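Local coordinates for protein alpha-galactosidase (Lactobacillus brevis, PDB 3MI6) that probably hydrolyses terminal, non-reducing alpha-D-galactose residues from alpha-galactosides, as a family 36 glycoside hydrolase with a central TIM barrel, at residues D[333-338]-D[603-608]; D[550-555]-D[582-587]. All blocks are in the same frame, centred on the assembly; numbering follows the deposited sequence.

Contact 1: D[333-338]-D[603-608]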
ATOM      1  N   LEU D 333       1.875  44.260   8.811  1.00 36.59           N
ATOM      2  CA  LEU D 333       2.437  45.146   7.810  1.00 36.85           C
ATOM      3  C   LEU D 333       1.590  45.186   6.555  1.00 40.92           C
ATOM      4  O   LEU D 333       0.731  44.333   6.346  1.00 41.54           O
ATOM      5  CB  LEU D 333       3.846  44.705   7.453  1.00 37.68           C
ATOM      6  CG  LEU D 333       3.988  43.341   6.776  1.00 37.32           C
ATOM      7  CD1 LEU D 333       3.682  43.409   5.289  1.00 36.45           C
ATOM      8  CD2 LEU D 333       5.390  42.807   6.992  1.00 39.20           C
ATOM      9  N   ILE D 334       1.831  46.191   5.722  1.00 42.26           N
ATOM     10  CA  ILE D 334       1.286  46.198   4.376  1.00 42.10           C
ATOM     11  C   ILE D 334       2.416  46.450   3.373  1.00 42.79           C
ATOM     12  O   ILE D 334       3.319  47.217   3.638  1.00 42.36           O
ATOM     13  CB  ILE D 334       0.149  47.212   4.218  1.00 41.89           C
ATOM     14  CG1 ILE D 334      -0.340  47.218   2.769  1.00 42.69           C
ATOM     15  CG2 ILE D 334       0.597  48.594   4.644  1.00 41.86           C
ATOM     16  CD1 ILE D 334      -1.653  47.901   2.579  1.00 43.44           C
ATOM     17  N   ASN D 335       2.362  45.767   2.236  1.00 47.10           N
ATOM     18  CA  ASN D 335       3.419  45.781   1.234  1.00 47.70           C
ATOM     19  C   ASN D 335       2.780  46.094  -0.118  1.00 52.79           C
ATOM     20  O   ASN D 335       1.771  45.468  -0.483  1.00 50.62           O
ATOM     21  CB  ASN D 335       4.099  44.404   1.227  1.00 48.56           C
ATOM     22  CG  ASN D 335       5.281  44.313   0.271  1.00 53.53           C
ATOM     23  OD1 ASN D 335       5.308  44.953  -0.784  1.00 55.09           O
ATOM     24  ND2 ASN D 335       6.260  43.488   0.634  1.00 50.21           N
ATOM     25  N   ASN D 336       3.346  47.060  -0.849  1.00 54.30           N
ATOM     26  CA  ASN D 336       2.762  47.522  -2.124  1.00 57.42           C
ATOM     27  C   ASN D 336       3.109  46.701  -3.382  1.00 55.70           C
ATOM     28  O   ASN D 336       2.730  47.074  -4.490  1.00 55.03           O
ATOM     29  CB  ASN D 336       3.125  48.979  -2.377  1.00 54.16           C
ATOM     30  CG  ASN D 336       4.603  49.165  -2.631  1.00 56.07           C
ATOM     31  OD1 ASN D 336       5.422  48.845  -1.777  1.00 54.46           O
ATOM     32  ND2 ASN D 336       4.953  49.680  -3.806  1.00 56.85           N
ATOM     33  N   TRP D 337       3.815  45.586  -3.200  1.00 55.51           N
ATOM     34  CA  TRP D 337       4.264  44.747  -4.312  1.00 57.05           C
ATOM     35  C   TRP D 337       3.122  44.285  -5.234  1.00 61.31           C
ATOM     36  O   TRP D 337       2.983  44.810  -6.338  1.00 63.15           O
ATOM     37  CB  TRP D 337       5.122  43.566  -3.807  1.00 57.31           C
ATOM     38  CG  TRP D 337       5.475  42.524  -4.869  1.00 61.20           C
ATOM     39  CD1 TRP D 337       5.234  41.184  -4.807  1.00 61.56           C
ATOM     40  CD2 TRP D 337       6.111  42.753  -6.139  1.00 62.68           C
ATOM     41  NE1 TRP D 337       5.678  40.564  -5.949  1.00 61.91           N
ATOM     42  CE2 TRP D 337       6.224  41.501  -6.780  1.00 58.65           C
ATOM     43  CE3 TRP D 337       6.591  43.892  -6.794  1.00 64.56           C
ATOM     44  CZ2 TRP D 337       6.801  41.352  -8.033  1.00 60.37           C
ATOM     45  CZ3 TRP D 337       7.166  43.744  -8.041  1.00 66.75           C
ATOM     46  CH2 TRP D 337       7.266  42.478  -8.648  1.00 65.84           C
ATOM     47  N   GLU D 338       2.314  43.316  -4.788  1.00 62.12           N
ATOM     48  CA  GLU D 338       1.178  42.804  -5.583  1.00 62.58           C
ATOM     49  C   GLU D 338       0.055  43.851  -5.748  1.00 62.97           C
ATOM     50  O   GLU D 338      -0.939  43.625  -6.456  1.00 60.33           O
ATOM     51  CB  GLU D 338       0.599  41.511  -4.973  1.00 61.28           C
ATOM     52  CG  GLU D 338       1.525  40.279  -4.976  1.00 59.39           C
ATOM     53  CD  GLU D 338       0.819  38.994  -4.469  1.00 56.54           C
ATOM     54  OE1 GLU D 338      -0.337  38.739  -4.899  1.00 48.94           O
ATOM     55  OE2 GLU D 338       1.420  38.245  -3.648  1.00 51.51           O
ATOM     56  N   GLY D 603       0.066  39.996   7.357  1.00 36.10           N
ATOM     57  CA  GLY D 603       0.513  41.113   6.547  1.00 36.07           C
ATOM     58  C   GLY D 603      -0.456  41.263   5.397  1.00 37.15           C
ATOM     59  O   GLY D 603      -1.209  40.340   5.108  1.00 38.29           O
ATOM     60  N   TYR D 604      -0.474  42.427   4.766  1.00 36.97           N
ATOM     61  CA  TYR D 604      -1.393  42.671   3.664  1.00 38.50           C
ATOM     62  C   TYR D 604      -0.637  43.131   2.452  1.00 40.20           C
ATOM     63  O   TYR D 604       0.271  43.941   2.560  1.00 44.58           O
ATOM     64  CB  TYR D 604      -2.490  43.671   4.052  1.00 39.01           C
ATOM     65  CG  TYR D 604      -3.461  43.073   5.016  1.00 36.24           C
ATOM     66  CD1 TYR D 604      -4.671  42.554   4.578  1.00 37.33           C
ATOM     67  CD2 TYR D 604      -3.146  42.970   6.360  1.00 35.19           C
ATOM     68  CE1 TYR D 604      -5.570  41.959   5.471  1.00 37.20           C
ATOM     69  CE2 TYR D 604      -4.022  42.384   7.258  1.00 36.88           C
ATOM     70  CZ  TYR D 604      -5.234  41.882   6.808  1.00 36.12           C
ATOM     71  OH  TYR D 604      -6.095  41.305   7.697  1.00 33.81           O
ATOM     72  N   GLU D 605      -1.007  42.603   1.295  1.00 43.11           N
ATOM     73  CA  GLU D 605      -0.265  42.865   0.070  1.00 47.00           C
ATOM     74  C   GLU D 605      -1.239  43.164  -1.056  1.00 48.27           C
ATOM     75  O   GLU D 605      -1.110  42.633  -2.161  1.00 51.67           O
ATOM     76  CB  GLU D 605       0.623  41.662  -0.277  1.00 46.37           C
ATOM     77  CG  GLU D 605       1.769  41.996  -1.232  1.00 56.08           C
ATOM     78  CD  GLU D 605       2.855  40.917  -1.273  1.00 57.57           C
ATOM     79  OE1 GLU D 605       3.147  40.299  -0.223  1.00 53.44           O
ATOM     80  OE2 GLU D 605       3.428  40.699  -2.360  1.00 57.51           O
ATOM     81  N   LEU D 606      -2.230  44.001  -0.759  1.00 44.98           N
ATOM     82  CA  LEU D 606      -3.229  44.371  -1.752  1.00 47.51           C
ATOM     83  C   LEU D 606      -3.542  45.860  -1.746  1.00 54.49           C
ATOM     84  O   LEU D 606      -3.328  46.547  -0.751  1.00 52.91           O
ATOM     85  CB  LEU D 606      -4.507  43.538  -1.605  1.00 46.47           C
ATOM     86  CG  LEU D 606      -5.610  43.731  -0.565  1.00 46.50           C
ATOM     87  CD1 LEU D 606      -6.533  42.543  -0.685  1.00 41.12           C
ATOM     88  CD2 LEU D 606      -5.075  43.807   0.822  1.00 44.38           C
ATOM     89  N   ASP D 607      -4.024  46.359  -2.880  1.00 56.88           N
ATOM     90  CA  ASP D 607      -4.330  47.768  -3.011  1.00 53.85           C
ATOM     91  C   ASP D 607      -5.614  48.085  -2.269  1.00 54.79           C
ATOM     92  O   ASP D 607      -6.694  48.047  -2.854  1.00 58.36           O
ATOM     93  CB  ASP D 607      -4.479  48.140  -4.477  1.00 55.89           C
ATOM     94  CG  ASP D 607      -4.485  49.627  -4.686  1.00 59.39           C
ATOM     95  OD1 ASP D 607      -4.505  50.352  -3.671  1.00 58.15           O
ATOM     96  OD2 ASP D 607      -4.448  50.072  -5.854  1.00 62.04           O
ATOM     97  N   ILE D 608      -5.498  48.391  -0.982  1.00 55.05           N
ATOM     98  CA  ILE D 608      -6.670  48.656  -0.150  1.00 55.10           C
ATOM     99  C   ILE D 608      -7.357  49.979  -0.497  1.00 58.52           C
ATOM    100  O   ILE D 608      -8.488  50.218  -0.073  1.00 58.86           O
ATOM    101  CB  ILE D 608      -6.328  48.621   1.348  1.00 52.07           C
ATOM    102  CG1 ILE D 608      -5.178  49.570   1.658  1.00 50.31           C
ATOM    103  CG2 ILE D 608      -5.948  47.227   1.772  1.00 49.37           C
ATOM    104  CD1 ILE D 608      -4.752  49.520   3.090  1.00 50.89           C
TER
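Tyr604 pairs in parallel with Ile334 where the first and last strands of the eight-stranded TIM barrel meet and close the ring. Gly603, just before it, has no side chain and lies beside Leu333, its CA 4.1 Å from Leu333 CD1. Tyr604 carries the two backbone bonds of the seam. Its N donates to Leu333 O (2.8 Å), and its O accepts from Asn335 N (2.8 Å) nearly along the C=O axis. Its OH bonds to Gln622. Glu605 comes next. Its CG is anti to the backbone N (chi1 -160°), and the chain runs on extended beside the Trp337 side chain. OE2 meets the indole at its edge, in the ring plane, 3.1 Å from Trp337 CD1. OE1 bonds to His575. Glu338 crosses Glu605 at about a right angle, and Glu338 OE2 probably bonds to Thr551. Glu338 OE2 and Glu605 OE2 lie 3.4 Å apart with no hydrogen bond assigned between them, and two like charges this near could raise the proton affinity of one carboxylate. An alanine in place of Glu605 would probably leave His575 without this acceptor and open a gap beside Trp337 and Glu338. Leu606 O lies 4.0 Å from Ile334 CD1. Ile608 meets Ile334 tip to tip, CD1 to CD1 at 3.5 Å.

Contact 2: D[550-555]-D[582-587]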
ATOM      1  N   ASP D 550       3.824  32.465  -3.500  1.00 37.17           N
ATOM      2  CA  ASP D 550       2.444  32.045  -3.631  1.00 38.46           C
ATOM      3  C   ASP D 550       1.678  32.489  -2.385  1.00 38.08           C
ATOM      4  O   ASP D 550       1.918  31.971  -1.289  1.00 35.83           O
ATOM      5  CB  ASP D 550       2.362  30.529  -3.805  1.00 33.69           C
ATOM      6  CG  ASP D 550       0.969  30.062  -4.162  1.00 35.95           C
ATOM      7  OD1 ASP D 550      -0.015  30.780  -3.870  1.00 40.21           O
ATOM      8  OD2 ASP D 550       0.846  28.971  -4.754  1.00 38.97           O
ATOM      9  N   THR D 551       0.767  33.450  -2.565  1.00 37.73           N
ATOM     10  CA  THR D 551      -0.063  33.974  -1.480  1.00 36.25           C
ATOM     11  C   THR D 551      -1.539  33.592  -1.640  1.00 38.43           C
ATOM     12  O   THR D 551      -2.423  34.216  -1.022  1.00 35.92           O
ATOM     13  CB  THR D 551       0.030  35.517  -1.394  1.00 37.57           C
ATOM     14  OG1 THR D 551      -0.475  36.098  -2.605  1.00 38.27           O
ATOM     15  CG2 THR D 551       1.458  35.945  -1.206  1.00 37.25           C
ATOM     16  N   ASP D 552      -1.812  32.591  -2.484  1.00 36.42           N
ATOM     17  CA  ASP D 552      -3.147  32.007  -2.531  1.00 35.64           C
ATOM     18  C   ASP D 552      -3.475  31.234  -1.241  1.00 34.48           C
ATOM     19  O   ASP D 552      -2.630  30.487  -0.733  1.00 33.37           O
ATOM     20  CB  ASP D 552      -3.294  31.060  -3.710  1.00 35.69           C
ATOM     21  CG  ASP D 552      -4.649  30.357  -3.709  1.00 35.26           C
ATOM     22  OD1 ASP D 552      -5.659  31.022  -4.004  1.00 35.24           O
ATOM     23  OD2 ASP D 552      -4.710  29.152  -3.386  1.00 35.09           O
ATOM     24  N   ALA D 553      -4.702  31.393  -0.735  1.00 33.87           N
ATOM     25  CA  ALA D 553      -5.127  30.709   0.495  1.00 34.21           C
ATOM     26  C   ALA D 553      -4.987  29.177   0.427  1.00 32.89           C
ATOM     27  O   ALA D 553      -4.362  28.562   1.294  1.00 32.95           O
ATOM     28  CB  ALA D 553      -6.546  31.097   0.870  1.00 29.43           C
ATOM     29  N   ALA D 554      -5.560  28.569  -0.601  1.00 30.43           N
ATOM     30  CA  ALA D 554      -5.497  27.123  -0.751  1.00 29.77           C
ATOM     31  C   ALA D 554      -4.069  26.598  -0.856  1.00 32.23           C
ATOM     32  O   ALA D 554      -3.724  25.635  -0.203  1.00 32.64           O
ATOM     33  CB  ALA D 554      -6.310  26.686  -1.958  1.00 33.39           C
ATOM     34  N   GLU D 555      -3.235  27.223  -1.678  1.00 32.97           N
ATOM     35  CA  GLU D 555      -1.859  26.778  -1.835  1.00 30.69           C
ATOM     36  C   GLU D 555      -1.047  26.944  -0.543  1.00 31.88           C
ATOM     37  O   GLU D 555      -0.195  26.108  -0.218  1.00 30.04           O
ATOM     38  CB  GLU D 555      -1.179  27.546  -2.967  1.00 31.82           C
ATOM     39  CG  GLU D 555      -1.858  27.416  -4.314  1.00 35.19           C
ATOM     40  CD  GLU D 555      -1.851  25.988  -4.859  1.00 37.05           C
ATOM     41  OE1 GLU D 555      -0.920  25.207  -4.547  1.00 34.55           O
ATOM     42  OE2 GLU D 555      -2.780  25.656  -5.628  1.00 40.91           O
ATOM     43  N   ASP D 582      -2.805  36.291  -8.543  1.00 43.03           N
ATOM     44  CA  ASP D 582      -1.964  36.610  -9.708  1.00 43.64           C
ATOM     45  C   ASP D 582      -1.015  35.465 -10.120  1.00 44.90           C
ATOM     46  O   ASP D 582      -0.590  35.389 -11.276  1.00 41.87           O
ATOM     47  CB  ASP D 582      -1.154  37.892  -9.471  1.00 45.53           C
ATOM     48  CG  ASP D 582      -2.010  39.059  -8.968  1.00 52.65           C
ATOM     49  OD1 ASP D 582      -3.256  38.999  -9.075  1.00 53.58           O
ATOM     50  OD2 ASP D 582      -1.428  40.042  -8.453  1.00 55.29           O
ATOM     51  N   GLN D 583      -0.690  34.578  -9.176  1.00 42.61           N
ATOM     52  CA  GLN D 583       0.177  33.438  -9.458  1.00 40.85           C
ATOM     53  C   GLN D 583      -0.528  32.307 -10.213  1.00 41.77           C
ATOM     54  O   GLN D 583       0.100  31.639 -11.037  1.00 43.22           O
ATOM     55  CB  GLN D 583       0.823  32.888  -8.174  1.00 42.48           C
ATOM     56  CG  GLN D 583       1.768  33.849  -7.448  1.00 42.71           C
ATOM     57  CD  GLN D 583       1.061  34.763  -6.431  1.00 46.25           C
ATOM     58  OE1 GLN D 583       1.067  35.992  -6.584  1.00 49.01           O
ATOM     59  NE2 GLN D 583       0.476  34.168  -5.379  1.00 39.33           N
HETATM   60  N   MSE D 584      -1.819  32.088  -9.951  1.00 41.06           N
HETATM   61  CA  MSE D 584      -2.489  30.908 -10.513  1.00 39.93           C
HETATM   62  C   MSE D 584      -4.012  30.944 -10.645  1.00 39.26           C
HETATM   63  O   MSE D 584      -4.615  29.954 -11.058  1.00 39.14           O
HETATM   64  CB  MSE D 584      -2.058  29.654  -9.760  1.00 40.67           C
HETATM   65  CG  MSE D 584      -1.796  29.901  -8.294  1.00 45.40           C
HETATM   66 SE   MSE D 584      -3.459  29.894  -7.286  1.00 49.53          SE
HETATM   67  CE  MSE D 584      -4.061  28.146  -7.903  1.00 39.64           C
ATOM     68  N   GLY D 585      -4.627  32.068 -10.290  1.00 39.95           N
ATOM     69  CA  GLY D 585      -5.976  32.381 -10.735  1.00 39.78           C
ATOM     70  C   GLY D 585      -7.132  32.031  -9.819  1.00 40.45           C
ATOM     71  O   GLY D 585      -8.287  32.393 -10.097  1.00 38.96           O
ATOM     72  N   ARG D 586      -6.836  31.317  -8.740  1.00 37.36           N
ATOM     73  CA  ARG D 586      -7.873  30.892  -7.811  1.00 36.72           C
ATOM     74  C   ARG D 586      -8.570  32.108  -7.187  1.00 36.99           C
ATOM     75  O   ARG D 586      -7.972  33.164  -7.030  1.00 37.89           O
ATOM     76  CB  ARG D 586      -7.275  29.977  -6.736  1.00 34.88           C
ATOM     77  CG  ARG D 586      -8.188  29.702  -5.567  1.00 34.71           C
ATOM     78  CD  ARG D 586      -7.850  28.387  -4.888  1.00 33.07           C
ATOM     79  NE  ARG D 586      -7.584  27.332  -5.857  1.00 34.96           N
ATOM     80  CZ  ARG D 586      -6.402  26.721  -6.019  1.00 39.23           C
ATOM     81  NH1 ARG D 586      -5.345  27.037  -5.263  1.00 35.45           N
ATOM     82  NH2 ARG D 586      -6.276  25.771  -6.941  1.00 39.38           N
ATOM     83  N   ILE D 587      -9.852  31.964  -6.872  1.00 37.32           N
ATOM     84  CA  ILE D 587     -10.602  32.997  -6.173  1.00 36.32           C
ATOM     85  C   ILE D 587     -10.975  32.397  -4.844  1.00 34.75           C
ATOM     86  O   ILE D 587     -11.320  31.227  -4.780  1.00 35.59           O
ATOM     87  CB  ILE D 587     -11.920  33.388  -6.900  1.00 34.65           C
ATOM     88  CG1 ILE D 587     -11.652  33.946  -8.300  1.00 34.36           C
ATOM     89  CG2 ILE D 587     -12.722  34.399  -6.070  1.00 28.91           C
ATOM     90  CD1 ILE D 587     -12.932  34.303  -9.066  1.00 30.11           C
TER
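The guanidinium of Arg586 takes two carboxylates at its edge, Asp552 and Glu555, both through NH1. Ala554 CB approaches the group obliquely, 3.5 Å from NH1. The bond from NH1 to Glu555 OE2 is 2.9 Å and practically straight (179°), and it reaches OE2 on the anti side. The bond from NH1 to Asp552 OD2 is also 2.9 Å, but here the donor stands above the carboxylate plane, 52° out of it. Asp552 OD2 also caps the helix that starts at Ala553, accepting from Glu555 N at 3.0 Å. One oxygen thus serves both the salt bridge and the helix N-cap. Asp552 CG is anti to its backbone N (chi1 176°), beside the SE of selenomethionine Met584, which lies 3.8 Å from Asp552 CB. Just before, Asp550 OD1 accepts from Asp552 N in an Asx turn. A second subunit adds to the network: its Asp726 forms a salt bridge with Arg586 NE, and its His674 bonds to Glu555 OE2. The contact joins the N-terminal end of helix 553-566 to the loop between strand 572-576 and helix 590-597, at the C-terminal end of the barrel strands and against the second subunit.

Both contacts belong to the same TIM barrel, and their centres are about 15 Å apart. Contact 2 is nested along the chain inside the loop closed by contact 1: 333-338 comes first, then 550-555, 582-587 and 603-608. Contact 1 joins barrel strands 333-335 and 601-604. Contact 2 ties the loops after strands 544-546 and 572-576. They touch where Glu338 OE2 lies 3.0 Å from Thr551 OG1. Both lie beside the predicted active site. Asn335 is next to Asp367 and Lys477, and Gln583 is near Trp200 and Asp549, the predicted proton donor. Contact 2 also reaches the second subunit, so this end of the barrel probably lies between the predicted substrate site and the subunit interface.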